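Local coordinates for protein putative mandelate racemase (Zymomonas mobilis, PDB 2OX4) that probably acts as a magnesium-dependent lyase of the enolase superfamily, related to mandelate racemase, at residues H12-V26 and G38-A52. Residues are numbered along the deposited sequence; the frame is centred on the assembly and turned at random.
Sequences HVHTRPQSGQRPILV and GEAGIAYGVGGSAAA. With GOL (glycerol), chain Q.
The His12 ring meets helix 48-52 with one face and part of its edge: Gly48 O lies over that face, offset toward the rim, while Ser49 OG sits in the ring plane, 3.4 Å from CE1, its hydrogen bonds going to Asp57 and Lys56 of the second subunit. Arg22 O and Pro23 O also lie at the ring's edge. The opposite face carries the Arg22 guanidinium, NH2 above the ring centre. Turning CG anti to the backbone N (chi1 -174°) carries the imidazole to the helix, where NE2 hydrogen-bonds O3 of a glycerol, probably from the crystallisation liquor. In the guanidinium plane, Arg22 NE gives Val13 O a nearly straight hydrogen bond of 2.8 Å, and NH2 meets His12 O from above the carbonyl plane; Asp388 salt-bridges NH2. With an alanine in place of Arg22, the ring face would probably lose its cover, the two carbonyls these donors, and Asp388 this salt bridge.

Arg22 N hydrogen-bonds Ala43 O in its carbonyl plane at 2.8 Å, and Val26 and Gly38 form an antiparallel hydrogen-bonded pair. Ile24 packs between strand and helix, CD1 meeting Ala51 CB at 3.9 Å and Ile42 O at 3.3 Å. Water 2 hydrogen-bonds Ile24 N, Ala40 O and Glu39 OE2; Glu39 OE1 hydrogen-bonds Thr321 OG1.

Nearer the barrel, the Gln21 and Tyr44 side chains run side by side, Gln21 CD 3.7 Å from Tyr44 CB, amide and ring planes 46° apart. Gln21 OE1 hydrogen-bonds Tyr352 OH. In this superfamily such N-terminal-domain loops close over the barrel's active site; polar and aliphatic contacts together fix them here, and Tyr44 OH, hydrogen-bonded to the magnesium ligand Glu267, is consistent with a second-shell role.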
loop_
_atom_site.group_PDB
_atom_site.type_symbol
_atom_site.label_atom_id
_atom_site.label_comp_id
_atom_site.label_asym_id
_atom_site.label_seq_id
_atom_site.Cartn_x
_atom_site.Cartn_y
_atom_site.Cartn_z
ATOM N N HIS C 12 -46.762 -12.516 2.900
ATOM C CA HIS C 12 -46.024 -12.761 1.673
ATOM C C HIS C 12 -47.055 -12.727 0.526
ATOM O O HIS C 12 -47.778 -13.706 0.280
ATOM C CB HIS C 12 -45.255 -14.091 1.748
ATOM C CG HIS C 12 -44.352 -14.340 0.577
ATOM N ND1 HIS C 12 -43.772 -15.569 0.331
ATOM C CD2 HIS C 12 -43.927 -13.519 -0.417
ATOM C CE1 HIS C 12 -43.034 -15.496 -0.763
ATOM N NE2 HIS C 12 -43.109 -14.265 -1.237
ATOM N N VAL C 13 -47.148 -11.568 -0.118
ATOM C CA VAL C 13 -48.259 -11.254 -1.034
ATOM C C VAL C 13 -48.197 -12.201 -2.228
ATOM O O VAL C 13 -47.108 -12.485 -2.745
ATOM C CB VAL C 13 -48.208 -9.777 -1.517
ATOM C CG1 VAL C 13 -49.339 -9.494 -2.531
ATOM C CG2 VAL C 13 -48.332 -8.830 -0.334
ATOM N N HIS C 14 -49.359 -12.723 -2.634
ATOM C CA HIS C 14 -49.441 -13.623 -3.784
ATOM C C HIS C 14 -48.975 -12.952 -5.074
ATOM O O HIS C 14 -49.013 -11.723 -5.189
ATOM C CB HIS C 14 -50.874 -14.146 -3.944
ATOM C CG HIS C 14 -51.326 -15.026 -2.819
ATOM N ND1 HIS C 14 -52.659 -15.244 -2.536
ATOM C CD2 HIS C 14 -50.625 -15.748 -1.911
ATOM C CE1 HIS C 14 -52.758 -16.060 -1.500
ATOM N NE2 HIS C 14 -51.539 -16.382 -1.103
ATOM N N THR C 15 -48.536 -13.765 -6.035
ATOM C CA THR C 15 -47.941 -13.262 -7.281
ATOM C C THR C 15 -48.714 -12.083 -7.861
ATOM O O THR C 15 -49.918 -12.175 -8.099
ATOM C CB THR C 15 -47.831 -14.378 -8.330
ATOM O OG1 THR C 15 -47.141 -15.484 -7.753
ATOM C CG2 THR C 15 -47.075 -13.898 -9.571
ATOM N N ARG C 16 -48.024 -10.964 -8.046
ATOM C CA ARG C 16 -48.588 -9.823 -8.759
ATOM C C ARG C 16 -48.576 -10.141 -10.260
ATOM O O ARG C 16 -47.528 -10.449 -10.813
ATOM C CB ARG C 16 -47.798 -8.541 -8.437
ATOM C CG ARG C 16 -47.575 -8.246 -6.920
ATOM C CD ARG C 16 -48.845 -7.844 -6.175
ATOM N NE ARG C 16 -49.742 -8.980 -5.982
ATOM C CZ ARG C 16 -51.060 -8.884 -5.837
ATOM N NH1 ARG C 16 -51.788 -9.981 -5.673
ATOM N NH2 ARG C 16 -51.648 -7.694 -5.854
ATOM N N PRO C 17 -49.757 -10.125 -10.910
ATOM C CA PRO C 17 -49.932 -10.659 -12.278
ATOM C C PRO C 17 -48.973 -10.116 -13.346
ATOM O O PRO C 17 -48.304 -10.904 -14.024
ATOM C CB PRO C 17 -51.378 -10.279 -12.631
ATOM C CG PRO C 17 -52.052 -10.032 -11.335
ATOM C CD PRO C 17 -51.018 -9.608 -10.343
ATOM N N GLN C 18 -48.914 -8.794 -13.504
ATOM C CA GLN C 18 -48.114 -8.183 -14.569
ATOM C C GLN C 18 -46.608 -8.299 -14.317
ATOM O O GLN C 18 -45.833 -8.597 -15.232
ATOM C CB GLN C 18 -48.472 -6.710 -14.720
ATOM C CG GLN C 18 -49.793 -6.453 -15.396
ATOM C CD GLN C 18 -49.830 -5.073 -16.005
ATOM O OE1 GLN C 18 -49.309 -4.855 -17.095
ATOM N NE2 GLN C 18 -50.422 -4.123 -15.286
ATOM N N SER C 19 -46.204 -8.057 -13.073
ATOM C CA SER C 19 -44.785 -7.963 -12.722
ATOM C C SER C 19 -44.205 -9.313 -12.307
ATOM O O SER C 19 -42.996 -9.526 -12.394
ATOM C CB SER C 19 -44.563 -6.913 -11.625
ATOM O OG SER C 19 -45.184 -7.300 -10.405
ATOM N N GLY C 20 -45.071 -10.222 -11.858
ATOM C CA GLY C 20 -44.655 -11.544 -11.407
ATOM C C GLY C 20 -44.067 -11.528 -10.010
ATOM O O GLY C 20 -43.585 -12.547 -9.537
ATOM N N GLN C 21 -44.125 -10.372 -9.355
ATOM C CA GLN C 21 -43.399 -10.138 -8.101
ATOM C C GLN C 21 -44.238 -10.519 -6.889
ATOM O O GLN C 21 -45.433 -10.753 -7.021
ATOM C CB GLN C 21 -42.961 -8.681 -8.036
ATOM C CG GLN C 21 -41.905 -8.359 -9.090
ATOM C CD GLN C 21 -41.607 -6.884 -9.229
ATOM O OE1 GLN C 21 -42.061 -6.069 -8.436
ATOM N NE2 GLN C 21 -40.830 -6.534 -10.249
ATOM N N ARG C 22 -43.605 -10.609 -5.716
ATOM C CA ARG C 22 -44.297 -11.004 -4.488
ATOM C C ARG C 22 -43.724 -10.239 -3.290
ATOM O O ARG C 22 -42.799 -10.722 -2.634
ATOM C CB ARG C 22 -44.162 -12.515 -4.242
ATOM C CG ARG C 22 -44.922 -13.410 -5.216
ATOM C CD ARG C 22 -45.041 -14.823 -4.682
ATOM N NE ARG C 22 -45.808 -14.853 -3.436
ATOM C CZ ARG C 22 -45.963 -15.923 -2.666
ATOM N NH1 ARG C 22 -45.398 -17.078 -3.010
ATOM N NH2 ARG C 22 -46.690 -15.843 -1.547
ATOM N N PRO C 23 -44.291 -9.057 -2.985
ATOM C CA PRO C 23 -43.862 -8.262 -1.827
ATOM C C PRO C 23 -44.024 -8.956 -0.476
ATOM O O PRO C 23 -44.850 -9.862 -0.324
ATOM C CB PRO C 23 -44.757 -7.022 -1.873
ATOM C CG PRO C 23 -45.428 -7.042 -3.190
ATOM C CD PRO C 23 -45.368 -8.408 -3.751
ATOM N N ILE C 24 -43.210 -8.530 0.489
ATOM C CA ILE C 24 -43.217 -9.113 1.824
ATOM C C ILE C 24 -43.378 -7.973 2.825
ATOM O O ILE C 24 -42.515 -7.085 2.927
ATOM C CB ILE C 24 -41.924 -9.924 2.149
ATOM C CG1 ILE C 24 -41.528 -10.855 0.995
ATOM C CG2 ILE C 24 -42.136 -10.737 3.437
ATOM C CD1 ILE C 24 -40.434 -10.286 0.080
ATOM N N LEU C 25 -44.497 -8.002 3.546
ATOM C CA LEU C 25 -44.826 -6.948 4.500
ATOM C C LEU C 25 -44.956 -7.518 5.903
ATOM O O LEU C 25 -45.312 -8.685 6.074
ATOM C CB LEU C 25 -46.125 -6.247 4.089
ATOM C CG LEU C 25 -46.007 -5.461 2.781
ATOM C CD1 LEU C 25 -47.354 -5.229 2.128
ATOM C CD2 LEU C 25 -45.301 -4.149 3.024
ATOM N N VAL C 26 -44.649 -6.685 6.896
ATOM C CA VAL C 26 -44.736 -7.048 8.306
ATOM C C VAL C 26 -45.531 -5.998 9.052
ATOM O O VAL C 26 -45.307 -4.792 8.879
ATOM C CB VAL C 26 -43.329 -7.282 8.975
ATOM C CG1 VAL C 26 -42.529 -5.977 9.108
ATOM C CG2 VAL C 26 -43.491 -7.950 10.344
ATOM N N GLY C 38 -43.780 -2.497 8.118
ATOM C CA GLY C 38 -42.475 -2.535 7.470
ATOM C C GLY C 38 -42.514 -3.442 6.257
ATOM O O GLY C 38 -43.506 -4.135 6.001
ATOM N N GLU C 39 -41.424 -3.428 5.500
ATOM C CA GLU C 39 -41.361 -4.148 4.238
ATOM C C GLU C 39 -39.943 -4.686 4.061
ATOM O O GLU C 39 -38.974 -3.965 4.305
ATOM C CB GLU C 39 -41.740 -3.213 3.070
ATOM C CG GLU C 39 -41.644 -3.896 1.712
ATOM C CD GLU C 39 -42.455 -3.235 0.600
ATOM O OE1 GLU C 39 -43.230 -2.287 0.863
ATOM O OE2 GLU C 39 -42.290 -3.667 -0.560
ATOM N N ALA C 40 -39.832 -5.951 3.660
ATOM C CA ALA C 40 -38.534 -6.556 3.319
ATOM C C ALA C 40 -38.282 -6.380 1.822
ATOM O O ALA C 40 -39.161 -6.669 0.988
ATOM C CB ALA C 40 -38.521 -8.049 3.695
ATOM N N GLY C 41 -37.090 -5.915 1.465
ATOM C CA GLY C 41 -36.838 -5.506 0.074
ATOM C C GLY C 41 -36.493 -6.610 -0.916
ATOM O O GLY C 41 -35.600 -6.423 -1.752
ATOM N N ILE C 42 -37.175 -7.753 -0.818
ATOM C CA ILE C 42 -36.937 -8.888 -1.718
ATOM C C ILE C 42 -38.224 -9.197 -2.507
ATOM O O ILE C 42 -38.596 -10.362 -2.695
ATOM C CB ILE C 42 -36.453 -10.164 -0.933
ATOM C CG1 ILE C 42 -35.417 -9.797 0.135
ATOM C CG2 ILE C 42 -35.849 -11.207 -1.878
ATOM C CD1 ILE C 42 -34.738 -10.994 0.787
ATOM N N ALA C 43 -38.909 -8.146 -2.963
ATOM C CA ALA C 43 -40.205 -8.320 -3.673
ATOM C C ALA C 43 -40.073 -8.910 -5.079
ATOM O O ALA C 43 -41.045 -9.429 -5.644
ATOM C CB ALA C 43 -40.963 -7.006 -3.746
ATOM N N TYR C 44 -38.879 -8.788 -5.650
ATOM C CA TYR C 44 -38.585 -9.260 -6.994
ATOM C C TYR C 44 -37.385 -10.214 -6.940
ATOM O O TYR C 44 -36.742 -10.367 -5.891
ATOM C CB TYR C 44 -38.308 -8.083 -7.933
ATOM C CG TYR C 44 -37.125 -7.204 -7.538
ATOM C CD1 TYR C 44 -35.879 -7.362 -8.144
ATOM C CD2 TYR C 44 -37.260 -6.207 -6.566
ATOM C CE1 TYR C 44 -34.790 -6.545 -7.786
ATOM C CE2 TYR C 44 -36.184 -5.397 -6.202
ATOM C CZ TYR C 44 -34.951 -5.570 -6.816
ATOM O OH TYR C 44 -33.882 -4.760 -6.458
ATOM N N GLY C 45 -37.094 -10.849 -8.068
ATOM C CA GLY C 45 -36.123 -11.934 -8.123
ATOM C C GLY C 45 -36.575 -13.137 -7.321
ATOM O O GLY C 45 -37.774 -13.304 -7.045
ATOM N N VAL C 46 -35.609 -13.973 -6.942
ATOM C CA VAL C 46 -35.893 -15.288 -6.377
ATOM C C VAL C 46 -35.396 -15.274 -4.939
ATOM O O VAL C 46 -34.187 -15.165 -4.691
ATOM C CB VAL C 46 -35.185 -16.430 -7.177
ATOM C CG1 VAL C 46 -35.461 -17.796 -6.538
ATOM C CG2 VAL C 46 -35.598 -16.411 -8.651
ATOM N N GLY C 47 -36.324 -15.346 -3.990
ATOM C CA GLY C 47 -35.931 -15.401 -2.582
ATOM C C GLY C 47 -36.926 -14.831 -1.588
ATOM O O GLY C 47 -36.665 -14.842 -0.385
ATOM N N GLY C 48 -38.079 -14.373 -2.073
ATOM C CA GLY C 48 -39.114 -13.829 -1.178
ATOM C C GLY C 48 -39.602 -14.737 -0.063
ATOM O O GLY C 48 -39.955 -14.249 1.019
ATOM N N SER C 49 -39.645 -16.053 -0.306
ATOM C CA SER C 49 -40.078 -16.982 0.739
ATOM C C SER C 49 -39.053 -17.039 1.865
ATOM O O SER C 49 -39.407 -17.268 3.005
ATOM C CB SER C 49 -40.356 -18.396 0.191
ATOM O OG SER C 49 -41.303 -18.368 -0.878
ATOM N N ALA C 50 -37.787 -16.795 1.526
ATOM C CA ALA C 50 -36.723 -16.736 2.527
ATOM C C ALA C 50 -36.901 -15.487 3.401
ATOM O O ALA C 50 -36.689 -15.539 4.605
ATOM C CB ALA C 50 -35.357 -16.743 1.850
ATOM N N ALA C 51 -37.302 -14.375 2.783
ATOM C CA ALA C 51 -37.660 -13.165 3.522
ATOM C C ALA C 51 -38.847 -13.405 4.476
ATOM O O ALA C 51 -38.802 -13.008 5.641
ATOM C CB ALA C 51 -37.953 -12.000 2.550
ATOM N N ALA C 52 -39.890 -14.089 4.002
ATOM C CA ALA C 52 -41.019 -14.399 4.878
ATOM C C ALA C 52 -40.567 -15.273 6.053
ATOM O O ALA C 52 -41.004 -15.072 7.189
ATOM C CB ALA C 52 -42.152 -15.066 4.087
HETATM C C1 GOL Q . -39.706 -16.894 -5.677
HETATM O O1 GOL Q . -39.073 -16.721 -6.927
HETATM C C2 GOL Q . -40.182 -15.547 -5.169
HETATM O O2 GOL Q . -39.041 -14.778 -4.895
HETATM C C3 GOL Q . -40.968 -15.736 -3.879
HETATM O O3 GOL Q . -41.486 -14.476 -3.523
HETATM O O HOH W 1 -40.667 -11.982 -3.670
HETATM O O HOH W 2 -41.530 -6.435 -0.388
#